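Local coordinates for periplasmic binding protein/LacI transcriptional regulator (PDB 3BRS) that probably binds a sugar between its two lobes and delivers it to a membrane transporter, as periplasmic binding proteins of this family do, at residues 9-14 with 67-72; 116-121 with 153-158. All coordinates share one frame; numbering follows the deposited sequence.

Contacts 1 and 2 lie on opposite sides of the chain's centre, one in each lobe of a fold characteristic of type I periplasmic binding proteins. Contact 1 pairs two neighbouring strands in the parallel sheet of one lobe, whereas contact 2 packs two helices together on the mixed sheet of the other. Their centres are about 29 Å apart and their nearest atoms about 13 Å, so they do not touch. K13 NZ of contact 1 makes a weak hydrogen bond to T145 OG1, near the start of the helix carrying 153-158, a slight link between the lobes. In relatives the ligand lies between the lobes, near the C-terminal ends of such strands, so K13 probably lies near the cleft.

Contact 1. Residues 9-14 with 67-72; sequences ICIPKV and DVILLA
Strands 9-11 and 68-71 run parallel, joined by four backbone hydrogen bonds that alternate in direction. I9 N binds V68 O and I9 O receives L70 N; L70 O then takes I11 N at 2.7 Å, approached nearly along its C=O axis. Just past the end of strand 68-71, A72 N adds one more bond to I11 O, 3.0 Å and nearly straight (174°). On one face of the sheet I11 carries the contact: its CG2, anti to the backbone N, lies 3.9 Å from CD1 of L71, the two side chains lying alongside and pointing the same way, while its extended CG1 arm (chi1 -49°, chi2 178°) crosses I69 obliquely, I11 CD1 to I69 CG2 4.1 Å. On the other face L70 turns back over the neighbouring strand, its CD1 3.7 Å from I9 O, and its CB lies 4.3 Å from C10 SG. K13 lays CG over A72, 3.9 Å from its CB, before its chain runs out extended. Strand 39-42 borders 7-11 and strand 92-96 borders 68-71 in this Rossmann-like sheet; helix 51-63 covers the I11 and I69 face, and helix 246-262 the L70 face.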
loop_
_atom_site.group_PDB
_atom_site.type_symbol
_atom_site.label_atom_id
_atom_site.label_comp_id
_atom_site.label_asym_id
_atom_site.label_seq_id
_atom_site.Cartn_x
_atom_site.Cartn_y
_atom_site.Cartn_z
ATOM N N ILE A 9 -7.757 -4.552 -18.108
ATOM C CA ILE A 9 -6.942 -5.585 -17.407
ATOM C C ILE A 9 -6.389 -4.936 -16.175
ATOM O O ILE A 9 -5.764 -3.881 -16.282
ATOM C CB ILE A 9 -5.800 -6.096 -18.324
ATOM C CG1 ILE A 9 -6.380 -6.934 -19.480
ATOM C CG2 ILE A 9 -4.721 -6.933 -17.467
ATOM C CD1 ILE A 9 -5.210 -7.324 -20.585
ATOM N N CYS A 10 -6.652 -5.537 -15.007
ATOM C CA CYS A 10 -6.133 -5.005 -13.730
ATOM C C CYS A 10 -4.820 -5.694 -13.333
ATOM O O CYS A 10 -4.749 -6.951 -13.381
ATOM C CB CYS A 10 -7.201 -5.215 -12.618
ATOM S SG CYS A 10 -6.507 -4.542 -11.091
ATOM N N ILE A 11 -3.797 -4.930 -12.946
ATOM C CA ILE A 11 -2.484 -5.518 -12.620
ATOM C C ILE A 11 -2.123 -5.072 -11.263
ATOM O O ILE A 11 -1.498 -4.036 -11.121
ATOM C CB ILE A 11 -1.357 -5.162 -13.615
ATOM C CG1 ILE A 11 -1.810 -5.397 -15.072
ATOM C CG2 ILE A 11 -0.008 -5.828 -13.243
ATOM C CD1 ILE A 11 -0.718 -4.989 -16.138
ATOM N N PRO A 12 -2.611 -5.779 -10.240
ATOM C CA PRO A 12 -2.210 -5.406 -8.860
ATOM C C PRO A 12 -0.716 -5.713 -8.602
ATOM O O PRO A 12 -0.017 -6.176 -9.498
ATOM C CB PRO A 12 -3.103 -6.239 -7.974
ATOM C CG PRO A 12 -4.141 -6.938 -8.906
ATOM C CD PRO A 12 -3.507 -6.940 -10.279
ATOM N N LYS A 13 -0.181 -5.366 -7.431
ATOM C CA LYS A 13 1.216 -5.686 -7.135
ATOM C C LYS A 13 1.321 -7.166 -6.847
ATOM O O LYS A 13 2.372 -7.752 -7.182
ATOM C CB LYS A 13 1.674 -4.965 -5.883
ATOM C CG LYS A 13 1.781 -3.427 -6.081
ATOM C CD LYS A 13 2.382 -2.893 -4.801
ATOM C CE LYS A 13 2.690 -1.407 -4.867
ATOM N NZ LYS A 13 2.689 -0.873 -3.446
ATOM N N VAL A 14 0.272 -7.727 -6.196
ATOM C CA VAL A 14 0.034 -9.174 -6.023
ATOM C C VAL A 14 -1.463 -9.497 -5.975
ATOM O O VAL A 14 -2.269 -8.653 -5.602
ATOM C CB VAL A 14 0.508 -9.796 -4.618
ATOM C CG1 VAL A 14 2.022 -9.873 -4.452
ATOM C CG2 VAL A 14 -0.138 -9.039 -3.497
ATOM N N ASP A 67 -8.782 -2.046 -23.558
ATOM C CA ASP A 67 -9.048 -0.636 -23.699
ATOM C C ASP A 67 -8.322 0.146 -22.591
ATOM O O ASP A 67 -7.933 1.315 -22.760
ATOM C CB ASP A 67 -10.558 -0.452 -23.558
ATOM C CG ASP A 67 -11.325 -0.941 -24.780
ATOM O OD1 ASP A 67 -10.951 -0.565 -25.924
ATOM O OD2 ASP A 67 -12.253 -1.734 -24.570
ATOM N N VAL A 68 -8.102 -0.520 -21.460
ATOM C CA VAL A 68 -7.600 0.123 -20.227
ATOM C C VAL A 68 -6.715 -0.843 -19.499
ATOM O O VAL A 68 -7.023 -2.028 -19.449
ATOM C CB VAL A 68 -8.755 0.476 -19.223
ATOM C CG1 VAL A 68 -8.174 1.109 -17.925
ATOM C CG2 VAL A 68 -9.819 1.413 -19.858
ATOM N N ILE A 69 -5.634 -0.367 -18.910
ATOM C CA ILE A 69 -4.920 -1.227 -17.964
ATOM C C ILE A 69 -4.942 -0.477 -16.647
ATOM O O ILE A 69 -4.637 0.733 -16.628
ATOM C CB ILE A 69 -3.469 -1.378 -18.432
ATOM C CG1 ILE A 69 -3.330 -2.539 -19.440
ATOM C CG2 ILE A 69 -2.467 -1.442 -17.220
ATOM C CD1 ILE A 69 -1.972 -2.401 -20.325
ATOM N N LEU A 70 -5.326 -1.137 -15.546
ATOM C CA LEU A 70 -5.219 -0.506 -14.215
ATOM C C LEU A 70 -3.973 -1.060 -13.527
ATOM O O LEU A 70 -3.825 -2.273 -13.475
ATOM C CB LEU A 70 -6.434 -0.822 -13.314
ATOM C CG LEU A 70 -7.774 -0.423 -13.901
ATOM C CD1 LEU A 70 -8.245 -1.451 -14.908
ATOM C CD2 LEU A 70 -8.660 -0.409 -12.739
ATOM N N LEU A 71 -3.121 -0.225 -12.920
ATOM C CA LEU A 71 -1.834 -0.741 -12.613
ATOM C C LEU A 71 -1.467 -0.245 -11.276
ATOM O O LEU A 71 -1.560 0.968 -11.060
ATOM C CB LEU A 71 -0.811 -0.269 -13.673
ATOM C CG LEU A 71 0.656 -0.501 -13.346
ATOM C CD1 LEU A 71 0.998 -2.019 -13.181
ATOM C CD2 LEU A 71 1.510 0.178 -14.445
ATOM N N ALA A 72 -1.050 -1.158 -10.381
ATOM C CA ALA A 72 -0.453 -0.738 -9.075
ATOM C C ALA A 72 1.034 -0.962 -9.296
ATOM O O ALA A 72 1.456 -2.085 -9.543
ATOM C CB ALA A 72 -1.025 -1.514 -7.901
#

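Contact 2. Residues 116-121 with 153-158; sequences AGIRIG and LKIGLS
Peptide units are the flat groups here, since no ring takes part, and glycines let those of one helix approach the other: the G117 carbonyl oxygen comes within 3.2 Å of L153 CA, and the L153 oxygen within 3.5 Å of G121 CA, both weak CA-H...O contacts. Helices 113-127 and 144-157 meet through a GxxxG pattern, G117 and G121 one turn apart, answered by G156 from the partner. The axes of segments 116-121 and 153-157 approach to 6.5 Å and cross at -40°. All three glycines present bare backbone to the partner, and a CB at any of these positions would point toward the opposite helix, into space its backbone already occupies; the close approach rests on their lack of side chains. G117 O also accepts the amide of G121 within its own helix, so one oxygen serves both.

Side chains close the groove along its two margins. On one, I118 and I155 cross obliquely, each with CG2 anti to its backbone N, and I118 CD1 reaches I155 CG2 at 3.9 Å. On the other, L153, with CG anti to the backbone N (chi1 -176°), swings CD1 back to 3.8 Å from G121 CA and obliquely across I120. This margin faces the sheet of the second lobe, where I120 rests on V242 and V221, L153 on V136 and L157 on I134. L157 CD2 sits 3.6 Å from G121 O.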
loop_
_atom_site.group_PDB
_atom_site.type_symbol
_atom_site.label_atom_id
_atom_site.label_comp_id
_atom_site.label_asym_id
_atom_site.label_seq_id
_atom_site.Cartn_x
_atom_site.Cartn_y
_atom_site.Cartn_z
ATOM N N ALA A 116 -1.585 9.601 5.646
ATOM C CA ALA A 116 -1.581 8.392 6.502
ATOM C C ALA A 116 -0.342 8.236 7.455
ATOM O O ALA A 116 -0.559 8.028 8.652
ATOM C CB ALA A 116 -1.823 7.148 5.699
ATOM N N GLY A 117 0.920 8.319 6.958
ATOM C CA GLY A 117 2.016 8.168 7.841
ATOM C C GLY A 117 2.099 9.342 8.809
ATOM O O GLY A 117 2.534 9.181 9.918
ATOM N N ILE A 118 1.810 10.562 8.338
ATOM C CA ILE A 118 1.675 11.701 9.250
ATOM C C ILE A 118 0.698 11.439 10.389
ATOM O O ILE A 118 0.985 11.862 11.556
ATOM C CB ILE A 118 1.201 13.035 8.483
ATOM C CG1 ILE A 118 2.255 13.473 7.452
ATOM C CG2 ILE A 118 0.944 14.171 9.478
ATOM C CD1 ILE A 118 1.949 14.801 6.779
ATOM N N ARG A 119 -0.473 10.835 10.146
ATOM C CA ARG A 119 -1.401 10.727 11.316
ATOM C C ARG A 119 -0.872 9.645 12.251
ATOM O O ARG A 119 -0.855 9.794 13.468
ATOM C CB ARG A 119 -2.829 10.371 10.932
ATOM C CG ARG A 119 -3.584 11.464 10.190
ATOM C CD ARG A 119 -4.491 10.863 9.158
ATOM N NE ARG A 119 -5.949 10.721 9.413
ATOM C CZ ARG A 119 -6.639 11.013 10.537
ATOM N NH1 ARG A 119 -6.051 11.504 11.640
ATOM N NH2 ARG A 119 -7.953 10.768 10.587
ATOM N N ILE A 120 -0.342 8.581 11.698
ATOM C CA ILE A 120 0.266 7.550 12.573
ATOM C C ILE A 120 1.588 8.128 13.255
ATOM O O ILE A 120 1.873 7.812 14.439
ATOM C CB ILE A 120 0.257 6.165 11.762
ATOM C CG1 ILE A 120 -0.747 5.116 12.279
ATOM C CG2 ILE A 120 1.578 5.789 11.080
ATOM C CD1 ILE A 120 -0.690 4.734 13.716
ATOM N N GLY A 121 2.337 9.027 12.560
ATOM C CA GLY A 121 3.487 9.688 13.203
ATOM C C GLY A 121 3.063 10.442 14.436
ATOM O O GLY A 121 3.743 10.435 15.473
ATOM N N LEU A 153 5.301 9.459 8.144
ATOM C CA LEU A 153 5.687 9.110 9.491
ATOM C C LEU A 153 6.638 10.096 10.210
ATOM O O LEU A 153 6.372 10.469 11.321
ATOM C CB LEU A 153 6.319 7.715 9.501
ATOM C CG LEU A 153 6.731 7.086 10.881
ATOM C CD1 LEU A 153 5.528 6.859 11.800
ATOM C CD2 LEU A 153 7.461 5.762 10.648
ATOM N N LYS A 154 7.765 10.421 9.557
ATOM C CA LYS A 154 8.807 11.248 10.022
ATOM C C LYS A 154 8.325 12.692 10.162
ATOM O O LYS A 154 8.524 13.317 11.183
ATOM C CB LYS A 154 9.995 11.172 9.059
ATOM C CG LYS A 154 10.658 9.870 9.027
ATOM C CD LYS A 154 11.927 9.905 8.160
ATOM C CE LYS A 154 12.600 8.499 8.210
ATOM N NZ LYS A 154 13.380 8.154 6.973
ATOM N N ILE A 155 7.639 13.204 9.161
ATOM C CA ILE A 155 6.871 14.444 9.322
ATOM C C ILE A 155 5.949 14.482 10.522
ATOM O O ILE A 155 6.013 15.430 11.333
ATOM C CB ILE A 155 6.074 14.831 8.035
ATOM C CG1 ILE A 155 7.042 14.979 6.817
ATOM C CG2 ILE A 155 5.303 16.145 8.277
ATOM C CD1 ILE A 155 6.286 14.954 5.417
ATOM N N GLY A 156 5.091 13.498 10.695
ATOM C CA GLY A 156 4.215 13.580 11.872
ATOM C C GLY A 156 4.994 13.446 13.198
ATOM O O GLY A 156 4.422 13.751 14.285
ATOM N N LEU A 157 6.267 13.023 13.156
ATOM C CA LEU A 157 7.054 12.879 14.440
ATOM C C LEU A 157 7.765 14.187 14.826
ATOM O O LEU A 157 8.138 14.364 16.001
ATOM C CB LEU A 157 8.042 11.719 14.417
ATOM C CG LEU A 157 7.493 10.284 14.615
ATOM C CD1 LEU A 157 8.345 9.165 13.928
ATOM C CD2 LEU A 157 7.288 9.951 16.069
ATOM N N SER A 158 7.926 15.103 13.834
ATOM C CA SER A 158 8.498 16.461 14.084
ATOM C C SER A 158 9.921 16.295 14.581
ATOM O O SER A 158 10.734 15.563 13.967
ATOM C CB SER A 158 7.778 17.150 15.235
ATOM O OG SER A 158 6.595 17.762 14.845
#